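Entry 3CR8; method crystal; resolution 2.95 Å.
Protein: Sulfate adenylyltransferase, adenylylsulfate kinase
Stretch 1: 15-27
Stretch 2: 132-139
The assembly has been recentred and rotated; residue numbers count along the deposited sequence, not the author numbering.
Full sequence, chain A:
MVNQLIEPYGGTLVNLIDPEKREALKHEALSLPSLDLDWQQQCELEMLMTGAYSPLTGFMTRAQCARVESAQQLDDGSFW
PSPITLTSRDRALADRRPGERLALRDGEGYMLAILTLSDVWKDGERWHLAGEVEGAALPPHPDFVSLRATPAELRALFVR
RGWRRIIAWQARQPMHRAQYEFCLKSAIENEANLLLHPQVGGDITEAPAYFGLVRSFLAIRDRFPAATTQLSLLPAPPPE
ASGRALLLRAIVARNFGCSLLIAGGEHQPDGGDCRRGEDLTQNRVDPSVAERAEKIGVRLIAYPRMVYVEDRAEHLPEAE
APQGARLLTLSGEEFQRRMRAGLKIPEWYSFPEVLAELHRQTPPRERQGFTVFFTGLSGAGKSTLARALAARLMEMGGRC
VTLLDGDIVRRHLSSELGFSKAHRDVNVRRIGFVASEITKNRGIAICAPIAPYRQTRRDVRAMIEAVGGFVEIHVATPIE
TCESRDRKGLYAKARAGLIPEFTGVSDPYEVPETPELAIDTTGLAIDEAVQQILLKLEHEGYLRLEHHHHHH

Stretch 1 15-27: NLIDPEKREALKH
Stretch 2, residues 132-139: EVEGAALP

Residues 15-27 and 132-139 belong to one chain, are separated by more than a hundred residues in sequence, and bury 593 Å² between them. The first stretch begins as a loop, turned at Leu16 (phi/psi -83/14) and extended at Ile17 (-126/98) and Asp18 (-100/107), makes a 3-10 turn at Pro19 and Glu20, and enters a helix at Arg22 that continues beyond His27. Lys21 occupies the N-cap position. The turn is held by backbone hydrogen bonds from Lys21 N to Asp18 O (2.6 Å) and from Arg22 N to Pro19 O (2.8 Å); the helix proper follows with Leu25 N to Lys21 O and Lys26 N to Arg22 O, both 3.2 Å. The second stretch is the end of a strand, Glu132 to Gly135 (phi/psi -121/138 at Val133, -123/117 at Glu134, -96/141 at Gly135), which gives way to loop at Ala136 (-104/-53).

The backbones approach most closely where Ile17 lies beside Gly135, their CA atoms 4.6 Å apart; here Leu16 to Asp18 and Val133 to Ala137 run in roughly the same sense, at an oblique angle. Further along, the CA atoms of Arg22 and Ala136 are 5.1 Å apart. One backbone hydrogen bond joins the stretches, from Gly135 N to Leu16 O at 2.7 Å with an N-H...O angle of 144°. Glycine permits this proximity: an ideal CB on Gly135 would point toward the first stretch and lie 2.8 Å from both Ile17 CG1 and Leu16 O, a clash with each. The Asn15 side chain (chi1 t) reaches forward to Ile17, whose N donates a hydrogen bond to Asn15 OD1 at 2.7 Å.

Apolar contacts accompany this approach. Leu16 points toward the strand with chi1 between wells at -100° and chi2 p, bringing CD2 to 3.7 Å from Val133 CB (chi1 t). Ile17, an m,t rotamer, extends its CD1 to 3.8 Å from CG of Leu138, in the loop after the strand, whose m,p side chain brings its end nearer the first stretch. From the helix, Leu25 (m,t) points toward the strand end, placing CB 4.4 Å from Ala136 CB and CD1 in van der Waals contact with a backbone carbonyl, 3.6 Å from Gly135 O. The small side chain of Ala136 also receives Lys26, whose aliphatic CG lies 4.2 Å from Ala136 CB while chi2 to chi4 remain t. Arg22 packs its methylene CG against another carbonyl, 3.3 Å from Ala136 O, so the alkyl portions of two basic residues help cover this loop residue.

The charged pairing across the stretches is between Lys21 and Glu134. Lys21, with chi angles m, t, m, t, reaches from the start of the helix to place NZ 3.2 Å from Glu134 OE2, a salt bridge in which the ammonium also donates a hydrogen bond. Glu134 presents this oxygen with chi1 m, chi2 t and chi3 -45°, while its OE1 is hydrogen-bonded elsewhere in the structure. On the helix itself, Arg22 NH1 and Glu23 OE2 form a salt bridge at 3.3 Å, but the oxygen lies well out of the guanidinium plane, so the attraction is one of charge alone.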

# COMPACT_ATOMS: atom_id res chain seq x y z
N ASN A 15 24.33 -49.28 8.14
CA ASN A 15 22.93 -49.29 8.57
C ASN A 15 22.70 -50.34 9.65
O ASN A 15 22.64 -51.54 9.39
CB ASN A 15 21.97 -49.51 7.40
CG ASN A 15 20.52 -49.43 7.81
OD1 ASN A 15 20.20 -49.58 8.98
ND2 ASN A 15 19.64 -49.17 6.86
N LEU A 16 22.59 -49.86 10.87
CA LEU A 16 22.49 -50.69 12.05
C LEU A 16 21.05 -51.16 12.29
O LEU A 16 20.71 -51.64 13.38
CB LEU A 16 23.01 -49.89 13.27
CG LEU A 16 24.43 -50.21 13.70
CD1 LEU A 16 25.30 -50.43 12.50
CD2 LEU A 16 24.97 -49.13 14.60
N ILE A 17 20.20 -51.01 11.28
CA ILE A 17 18.81 -51.41 11.44
C ILE A 17 18.33 -52.38 10.37
O ILE A 17 17.96 -51.97 9.27
CB ILE A 17 17.88 -50.22 11.49
CG1 ILE A 17 18.12 -49.42 12.76
CG2 ILE A 17 16.45 -50.67 11.51
CD1 ILE A 17 17.28 -48.16 12.86
N ASP A 18 18.35 -53.66 10.73
CA ASP A 18 17.94 -54.75 9.86
C ASP A 18 16.54 -55.14 10.26
O ASP A 18 16.36 -55.76 11.30
CB ASP A 18 18.88 -55.95 10.05
CG ASP A 18 18.69 -57.03 8.99
OD1 ASP A 18 17.64 -57.00 8.28
OD2 ASP A 18 19.58 -57.90 8.87
N PRO A 19 15.54 -54.79 9.44
CA PRO A 19 14.14 -55.11 9.79
C PRO A 19 13.86 -56.63 9.90
O PRO A 19 13.16 -57.04 10.80
CB PRO A 19 13.34 -54.47 8.65
CG PRO A 19 14.30 -53.55 7.94
CD PRO A 19 15.65 -54.15 8.12
N GLU A 20 14.56 -57.40 9.10
CA GLU A 20 14.66 -58.79 9.35
C GLU A 20 15.01 -59.10 10.79
O GLU A 20 14.50 -60.09 11.28
CB GLU A 20 15.68 -59.42 8.43
N LYS A 21 15.85 -58.34 11.52
CA LYS A 21 16.06 -58.87 12.85
C LYS A 21 15.20 -58.11 13.87
O LYS A 21 15.42 -58.22 15.07
CB LYS A 21 17.55 -58.80 13.22
CG LYS A 21 18.46 -59.44 12.19
CD LYS A 21 19.85 -59.69 12.75
CE LYS A 21 20.42 -58.44 13.39
NZ LYS A 21 21.90 -58.57 13.54
N ARG A 22 14.19 -57.36 13.40
CA ARG A 22 13.47 -56.36 14.23
C ARG A 22 12.55 -56.92 15.32
O ARG A 22 12.50 -56.40 16.44
CB ARG A 22 12.68 -55.37 13.34
CG ARG A 22 12.59 -53.92 13.88
CD ARG A 22 11.18 -53.54 14.32
NE ARG A 22 10.26 -53.47 13.20
CZ ARG A 22 8.94 -53.59 13.29
NH1 ARG A 22 8.38 -53.81 14.48
NH2 ARG A 22 8.18 -53.51 12.21
N GLU A 23 11.79 -57.96 14.99
CA GLU A 23 10.91 -58.59 15.98
C GLU A 23 11.72 -59.33 17.04
O GLU A 23 11.42 -59.25 18.23
CB GLU A 23 9.89 -59.53 15.33
CG GLU A 23 8.45 -59.02 15.38
CD GLU A 23 8.38 -57.51 15.16
OE1 GLU A 23 8.10 -56.77 16.14
OE2 GLU A 23 8.60 -57.06 14.02
N ALA A 24 12.74 -60.05 16.59
CA ALA A 24 13.63 -60.75 17.50
C ALA A 24 14.25 -59.80 18.53
O ALA A 24 14.41 -60.17 19.69
CB ALA A 24 14.71 -61.48 16.72
N LEU A 25 14.59 -58.58 18.13
CA LEU A 25 15.22 -57.63 19.05
C LEU A 25 14.23 -57.05 20.04
O LEU A 25 14.51 -57.00 21.24
CB LEU A 25 15.91 -56.49 18.28
CG LEU A 25 17.13 -56.89 17.44
CD1 LEU A 25 17.55 -55.77 16.51
CD2 LEU A 25 18.28 -57.33 18.33
N LYS A 26 13.08 -56.61 19.56
CA LYS A 26 12.02 -56.14 20.46
C LYS A 26 11.61 -57.22 21.46
O LYS A 26 11.21 -56.92 22.58
CB LYS A 26 10.82 -55.59 19.67
CG LYS A 26 11.09 -54.23 19.03
CD LYS A 26 9.89 -53.61 18.31
CE LYS A 26 10.22 -52.16 17.91
NZ LYS A 26 9.19 -51.50 17.04
N HIS A 27 11.72 -58.50 21.07
CA HIS A 27 11.43 -59.59 22.01
C HIS A 27 12.56 -59.76 23.05
O HIS A 27 12.31 -59.70 24.26
CB HIS A 27 11.09 -60.92 21.31
CG HIS A 27 10.76 -62.02 22.27
ND1 HIS A 27 9.58 -62.05 22.99
CD2 HIS A 27 11.47 -63.09 22.68
CE1 HIS A 27 9.57 -63.10 23.78
NE2 HIS A 27 10.71 -63.76 23.61
N GLU A 132 29.25 -53.11 19.91
CA GLU A 132 28.46 -53.15 18.70
C GLU A 132 27.00 -52.87 18.99
O GLU A 132 26.50 -53.14 20.08
CB GLU A 132 28.60 -54.51 18.04
CG GLU A 132 30.01 -54.80 17.60
CD GLU A 132 30.50 -53.82 16.60
OE1 GLU A 132 29.75 -53.50 15.66
OE2 GLU A 132 31.63 -53.34 16.74
N VAL A 133 26.31 -52.30 18.02
CA VAL A 133 24.93 -51.90 18.23
C VAL A 133 24.04 -52.61 17.22
O VAL A 133 24.42 -52.74 16.07
CB VAL A 133 24.75 -50.37 18.10
CG1 VAL A 133 23.29 -49.98 18.16
CG2 VAL A 133 25.53 -49.67 19.19
N GLU A 134 22.88 -53.10 17.67
CA GLU A 134 21.88 -53.66 16.76
C GLU A 134 20.60 -52.90 16.98
O GLU A 134 20.02 -52.95 18.07
CB GLU A 134 21.63 -55.16 17.01
CG GLU A 134 22.76 -56.09 16.61
CD GLU A 134 22.67 -57.47 17.28
OE1 GLU A 134 22.43 -57.53 18.51
OE2 GLU A 134 22.87 -58.49 16.60
N GLY A 135 20.15 -52.21 15.93
CA GLY A 135 18.98 -51.36 16.03
C GLY A 135 17.64 -51.93 15.60
O GLY A 135 17.53 -52.66 14.61
N ALA A 136 16.61 -51.58 16.36
CA ALA A 136 15.23 -51.97 16.06
C ALA A 136 14.45 -50.80 15.47
O ALA A 136 13.84 -50.92 14.42
CB ALA A 136 14.54 -52.46 17.32
N ALA A 137 14.48 -49.67 16.19
CA ALA A 137 13.77 -48.46 15.83
C ALA A 137 14.65 -47.23 16.00
O ALA A 137 15.60 -47.24 16.78
CB ALA A 137 12.55 -48.32 16.70
N LEU A 138 14.32 -46.16 15.27
CA LEU A 138 14.95 -44.86 15.47
C LEU A 138 14.15 -44.02 16.46
O LEU A 138 12.94 -44.19 16.60
CB LEU A 138 15.06 -44.08 14.16
CG LEU A 138 15.42 -44.79 12.86
CD1 LEU A 138 14.28 -45.73 12.42
CD2 LEU A 138 15.65 -43.74 11.83
N PRO A 139 14.82 -43.08 17.13
CA PRO A 139 14.07 -42.17 18.00
C PRO A 139 12.82 -41.64 17.32
O PRO A 139 12.87 -41.20 16.18
CB PRO A 139 15.07 -41.04 18.23
CG PRO A 139 16.40 -41.72 18.16
CD PRO A 139 16.26 -42.78 17.12